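Exodeoxyribonuclease III (Methanosarcina mazei, PDB 5J8N) probably acts as a magnesium- or manganese-dependent DNA-repair nuclease, cutting DNA at abasic sites and trimming double-stranded DNA from its 3' ends. Local coordinates at residues 105-110 with 147-152; 224-229 with 251-256. The protein carries 3 engineered substitutions. All coordinates share one frame; numbering follows the deposited sequence. Where two conformers were deposited one is given.

Both contacts are buried, contact 1 more centrally: its centre lies about 6 Å from the centre of the chain, that of contact 2 about 12 Å. Contact 1 lies within one sheet: strands 106-111 and 146-149 run parallel, and main-chain hydrogen bonds carry the pairing. Contact 2 is apolar throughout, valine and leucine methyls of strands 218-227 and 251-256 meeting between the two sheets of the DNase I-like sandwich. Strands 146-149 and 218-227 are neighbours: Ile148 O probably accepts a hydrogen bond from Phe225 N, and the CG1 methyls of Val147 and Val224 touch on the inner face. Contact 1 also runs on into the predicted active site at Asp151.

Contact 1: 105-110 with 147-152; sequences FVLLNI and VICGDV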
loop_
_atom_site.group_PDB
_atom_site.type_symbol
_atom_site.label_atom_id
_atom_site.label_comp_id
_atom_site.label_asym_id
_atom_site.label_seq_id
_atom_site.Cartn_x
_atom_site.Cartn_y
_atom_site.Cartn_z
ATOM N N PHE A 105 -12.812 -9.030 7.314
ATOM C CA PHE A 105 -12.150 -7.759 7.533
ATOM C C PHE A 105 -12.435 -6.833 6.385
ATOM O O PHE A 105 -12.835 -7.286 5.298
ATOM C CB PHE A 105 -10.608 -7.913 7.680
ATOM C CG PHE A 105 -9.922 -8.571 6.481
ATOM C CD1 PHE A 105 -9.864 -9.955 6.412
ATOM C CD2 PHE A 105 -9.386 -7.814 5.459
ATOM C CE1 PHE A 105 -9.252 -10.576 5.324
ATOM C CE2 PHE A 105 -8.737 -8.438 4.371
ATOM C CZ PHE A 105 -8.678 -9.807 4.300
ATOM N N VAL A 106 -12.185 -5.558 6.627
ATOM C CA VAL A 106 -12.221 -4.504 5.619
ATOM C C VAL A 106 -10.802 -4.247 5.101
ATOM O O VAL A 106 -9.904 -4.036 5.931
ATOM C CB VAL A 106 -12.772 -3.210 6.202
ATOM C CG1 VAL A 106 -12.691 -2.054 5.206
ATOM C CG2 VAL A 106 -14.249 -3.412 6.687
ATOM N N LEU A 107 -10.607 -4.230 3.776
ATOM C CA LEU A 107 -9.314 -3.939 3.193
ATOM C C LEU A 107 -9.300 -2.585 2.519
ATOM O O LEU A 107 -10.142 -2.312 1.646
ATOM C CB LEU A 107 -8.965 -4.992 2.171
ATOM C CG LEU A 107 -7.660 -4.790 1.414
ATOM C CD1 LEU A 107 -6.403 -4.825 2.330
ATOM C CD2 LEU A 107 -7.500 -5.897 0.335
ATOM N N LEU A 108 -8.365 -1.741 2.928
ATOM C CA LEU A 108 -8.160 -0.435 2.271
ATOM C C LEU A 108 -6.829 -0.481 1.559
ATOM O O LEU A 108 -5.790 -0.670 2.215
ATOM C CB LEU A 108 -8.176 0.721 3.302
ATOM C CG LEU A 108 -9.414 0.746 4.239
ATOM C CD1 LEU A 108 -9.295 1.949 5.174
ATOM C CD2 LEU A 108 -10.748 0.732 3.462
ATOM N N ASN A 109 -6.848 -0.294 0.248
ATOM C CA ASN A 109 -5.669 -0.307 -0.592
ATOM C C ASN A 109 -5.374 1.135 -1.014
ATOM O O ASN A 109 -6.230 1.752 -1.657
ATOM C CB ASN A 109 -5.957 -1.207 -1.788
ATOM C CG ASN A 109 -4.818 -1.224 -2.809
ATOM O OD1 ASN A 109 -3.717 -0.790 -2.479
ATOM N ND2 ASN A 109 -5.055 -1.787 -4.010
ATOM N N ILE A 110 -4.232 1.663 -0.632
ATOM C CA ILE A 110 -3.988 3.110 -0.764
ATOM C C ILE A 110 -2.632 3.465 -1.347
ATOM O O ILE A 110 -1.612 2.900 -0.918
ATOM C CB ILE A 110 -4.133 3.808 0.625
ATOM C CG1 ILE A 110 -5.458 3.378 1.305
ATOM C CG2 ILE A 110 -4.055 5.348 0.487
ATOM C CD1 ILE A 110 -5.633 3.962 2.702
ATOM N N VAL A 147 -7.592 -3.792 7.608
ATOM C CA VAL A 147 -6.286 -4.073 7.040
ATOM C C VAL A 147 -6.052 -2.935 6.059
ATOM O O VAL A 147 -6.905 -2.697 5.185
ATOM C CB VAL A 147 -6.265 -5.427 6.310
ATOM C CG1 VAL A 147 -4.908 -5.663 5.654
ATOM C CG2 VAL A 147 -6.564 -6.501 7.263
ATOM N N ILE A 148 -4.937 -2.227 6.188
ATOM C CA ILE A 148 -4.621 -1.110 5.319
ATOM C C ILE A 148 -3.290 -1.361 4.687
ATOM O O ILE A 148 -2.261 -1.435 5.364
ATOM C CB ILE A 148 -4.565 0.226 6.102
ATOM C CG1 ILE A 148 -5.910 0.441 6.822
ATOM C CG2 ILE A 148 -4.253 1.386 5.162
ATOM C CD1 ILE A 148 -5.768 0.481 8.352
ATOM N N CYS A 149 -3.275 -1.498 3.371
ATOM C CA CYS A 149 -1.959 -1.744 2.736
ATOM C C CYS A 149 -1.703 -0.658 1.719
ATOM O O CYS A 149 -2.619 -0.113 1.061
ATOM C CB CYS A 149 -1.905 -3.106 2.054
ATOM S SG CYS A 149 -3.128 -3.423 0.755
ATOM N N GLY A 150 -0.410 -0.436 1.496
ATOM C CA GLY A 150 -0.036 0.389 0.360
ATOM C C GLY A 150 1.207 1.174 0.641
ATOM O O GLY A 150 2.018 0.876 1.537
ATOM N N ASP A 151 1.394 2.173 -0.218
ATOM C CA ASP A 151 2.596 2.995 -0.264
ATOM C C ASP A 151 2.291 4.251 0.499
ATOM O O ASP A 151 1.541 5.111 0.006
ATOM C CB ASP A 151 2.930 3.248 -1.722
ATOM C CG ASP A 151 4.067 4.174 -1.933
ATOM O OD1 ASP A 151 4.724 4.609 -0.976
ATOM O OD2 ASP A 151 4.329 4.493 -3.132
ATOM N N VAL A 152 2.852 4.334 1.700
ATOM C CA VAL A 152 2.614 5.479 2.584
ATOM C C VAL A 152 3.489 6.655 2.138
ATOM O O VAL A 152 3.243 7.800 2.533
ATOM C CB VAL A 152 2.918 5.016 4.024
ATOM C CG1 VAL A 152 2.841 6.162 5.037
ATOM C CG2 VAL A 152 1.944 3.893 4.397
#
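Strands 106-110 and 147-149 are the two parallel strands of a beta-alpha-beta unit, and they lie 15° apart. The ladder is regular: Val147 N to Val106 O, Leu108 N to Val147 O, Cys149 N to Leu108 O and Ile110 N to Cys149 O are all hydrogen bonds of 2.9 Å, each nearly along its carbonyl axis. A longer, more bent bond, Asp151 N to Ile110 O at 3.2 Å, carries the pairing past the corner at Gly150. Glycine suits the turn: a CB would clash with Ile110 O, and the backbone angles of Gly150 would press it against the carbonyl O of Cys149 as well.

On one face the two methyls of Val147 fill the corner formed by the Phe105 ring and the end of Leu107. CG2 sits 3.6 Å from Phe105 CD2, meeting the ring obliquely, while CG1, anti to the backbone N, meets Leu107 CD1 at 3.7 Å. That leucine methyl also reaches Cys149 SG, whose small bulk suits a place so close to the strand. On the other face Leu108 and Ile148 lie side by side, and Ile110 CD1 rests 3.8 Å from Ile148 CG2; branched apolar chains fill this layer well.

Buried Asn109 turns its amide to Gln37 and Thr73, so its polar ends are satisfied. Asp151, predicted to be catalytic and metal-binding, takes a hydrogen bond from Asn10 ND2 on OD2, and a weak one from Asn153 N on OD1. Leu107, Asn109 and Cys149 pack on strand 33-37 of the facing sheet, strands 97-101 and 218-227 flank the pair, and helix 119-141 connects the two strands.

Contact 2: 224-229 with 251-256; sequences VFVSEN and VGLELE
This is an apolar contact between the two layers of the beta sandwich: strand 224-227 belongs to one sheet and strand 251-256 to the other. Their axes pass 8.0 Å apart at 34°, too far for main-chain pairing, and no hydrogen bond crosses; side chains alone span the interval.

Leu253 carries most of the contact. Its CG takes the crowded position between the backbone N and the carbonyl carbon (chi1 60°), and its CD2 rests against one methyl of each of two valines. In this conformer CD2 stands 3.4 Å from Val224 CG1, tighter than usual van der Waals contact, and 4.0 Å from Val226 CG1, crossing both chains obliquely. The other branch of Val224, CG2, slides past Val251 CG2 at 4.1 Å. Valine suits position 224 because its two methyls, branching at CB, can touch different partners close to the strand. Val224 CG2 also lies near the carbonyl carbon of Gly252, between Val251 and Leu253.

Val224 packs as well on Val147 and Cys149 of strand 146-149, its neighbour in the sheet. Val234 of strand 234-239 in the facing sheet meets Val226; within their own sheet Val251 is flanked by Ile239 and by Ser8 of strand 3-10.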
loop_
_atom_site.group_PDB
_atom_site.type_symbol
_atom_site.label_atom_id
_atom_site.label_comp_id
_atom_site.label_asym_id
_atom_site.label_seq_id
_atom_site.Cartn_x
_atom_site.Cartn_y
_atom_site.Cartn_z
ATOM N N VAL A 224 1.798 -2.815 5.703
ATOM C CA VAL A 224 0.422 -3.269 5.933
ATOM C C VAL A 224 0.144 -3.005 7.387
ATOM O O VAL A 224 0.833 -3.501 8.292
ATOM C CB VAL A 224 0.154 -4.750 5.569
ATOM C CG1 VAL A 224 -1.335 -5.037 5.683
ATOM C CG2 VAL A 224 0.665 -5.087 4.153
ATOM N N PHE A 225 -0.872 -2.199 7.668
ATOM C CA PHE A 225 -1.327 -1.901 9.017
ATOM C C PHE A 225 -2.560 -2.693 9.342
ATOM O O PHE A 225 -3.360 -3.005 8.439
ATOM C CB PHE A 225 -1.652 -0.420 9.173
ATOM C CG PHE A 225 -0.542 0.492 8.736
ATOM C CD1 PHE A 225 0.545 0.737 9.586
ATOM C CD2 PHE A 225 -0.584 1.067 7.506
ATOM C CE1 PHE A 225 1.584 1.606 9.172
ATOM C CE2 PHE A 225 0.441 1.939 7.077
ATOM C CZ PHE A 225 1.541 2.177 7.923
ATOM N N VAL A 226 -2.707 -3.046 10.595
ATOM C CA VAL A 226 -3.987 -3.668 11.048
ATOM C C VAL A 226 -4.481 -2.937 12.260
ATOM O O VAL A 226 -3.711 -2.451 13.095
ATOM C CB VAL A 226 -3.857 -5.176 11.336
ATOM C CG1 VAL A 226 -3.439 -5.932 10.036
ATOM C CG2 VAL A 226 -2.884 -5.472 12.509
ATOM N N SER A 227 -5.797 -2.835 12.386
ATOM C CA SER A 227 -6.363 -2.397 13.658
ATOM C C SER A 227 -6.004 -3.406 14.747
ATOM O O SER A 227 -5.809 -4.601 14.486
ATOM C CB SER A 227 -7.874 -2.234 13.543
ATOM O OG SER A 227 -8.446 -3.392 12.923
ATOM N N GLU A 228 -5.904 -2.915 15.971
ATOM C CA GLU A 228 -5.480 -3.738 17.101
ATOM C C GLU A 228 -6.314 -4.990 17.277
ATOM O O GLU A 228 -5.790 -6.012 17.731
ATOM C CB GLU A 228 -5.543 -2.873 18.398
ATOM C CG GLU A 228 -5.448 -3.643 19.710
ATOM C CD GLU A 228 -4.095 -4.239 19.915
ATOM O OE1 GLU A 228 -4.009 -5.293 20.605
ATOM O OE2 GLU A 228 -3.116 -3.640 19.404
ATOM N N ASN A 229 -7.609 -4.897 16.936
ATOM C CA ASN A 229 -8.462 -6.076 17.094
ATOM C C ASN A 229 -8.049 -7.241 16.162
ATOM O O ASN A 229 -8.498 -8.370 16.407
ATOM C CB ASN A 229 -9.947 -5.752 16.887
ATOM C CG ASN A 229 -10.244 -5.148 15.525
ATOM O OD1 ASN A 229 -9.408 -5.115 14.628
ATOM N ND2 ASN A 229 -11.487 -4.665 15.360
ATOM N N VAL A 251 5.226 -5.948 -0.257
ATOM C CA VAL A 251 5.112 -6.315 1.138
ATOM C C VAL A 251 3.874 -7.140 1.340
ATOM O O VAL A 251 3.024 -7.234 0.444
ATOM C CB VAL A 251 5.089 -5.026 2.059
ATOM C CG1 VAL A 251 6.353 -4.206 1.873
ATOM C CG2 VAL A 251 3.863 -4.157 1.776
ATOM N N GLY A 252 3.767 -7.835 2.457
ATOM C CA GLY A 252 2.574 -8.643 2.614
ATOM C C GLY A 252 2.315 -9.065 4.031
ATOM O O GLY A 252 3.117 -8.815 4.923
ATOM N N LEU A 253 1.210 -9.744 4.207
ATOM C CA LEU A 253 1.018 -10.408 5.491
ATOM C C LEU A 253 0.055 -11.550 5.357
ATOM O O LEU A 253 -0.629 -11.703 4.305
ATOM C CB LEU A 253 0.584 -9.469 6.606
ATOM C CG LEU A 253 -0.727 -8.721 6.426
ATOM C CD1 LEU A 253 -1.948 -9.642 6.410
ATOM C CD2 LEU A 253 -0.892 -7.751 7.621
ATOM N N GLU A 254 0.035 -12.395 6.384
ATOM C CA GLU A 254 -0.844 -13.531 6.417
ATOM C C GLU A 254 -1.769 -13.408 7.598
ATOM O O GLU A 254 -1.294 -13.115 8.696
ATOM C CB GLU A 254 -0.089 -14.844 6.530
ATOM C CG GLU A 254 0.616 -15.145 5.226
ATOM C CD GLU A 254 1.254 -16.494 5.280
ATOM O OE1 GLU A 254 2.417 -16.533 5.692
ATOM O OE2 GLU A 254 0.576 -17.508 4.974
ATOM N N LEU A 255 -3.057 -13.642 7.333
ATOM C CA LEU A 255 -4.098 -13.640 8.366
ATOM C C LEU A 255 -4.743 -14.997 8.481
ATOM O O LEU A 255 -4.891 -15.715 7.500
ATOM C CB LEU A 255 -5.196 -12.633 8.052
ATOM C CG LEU A 255 -4.733 -11.180 7.960
ATOM C CD1 LEU A 255 -5.740 -10.379 7.166
ATOM C CD2 LEU A 255 -4.583 -10.579 9.344
ATOM N N GLU A 256 -5.174 -15.341 9.684
ATOM C CA GLU A 256 -5.884 -16.571 9.914
ATOM C C GLU A 256 -7.070 -16.253 10.803
ATOM O O GLU A 256 -6.878 -15.525 11.787
ATOM C CB GLU A 256 -4.982 -17.594 10.621
ATOM C CG GLU A 256 -5.650 -18.898 10.845
ATOM C CD GLU A 256 -4.783 -19.884 11.612
ATOM O OE1 GLU A 256 -5.335 -20.642 12.423
ATOM O OE2 GLU A 256 -3.566 -19.911 11.395
#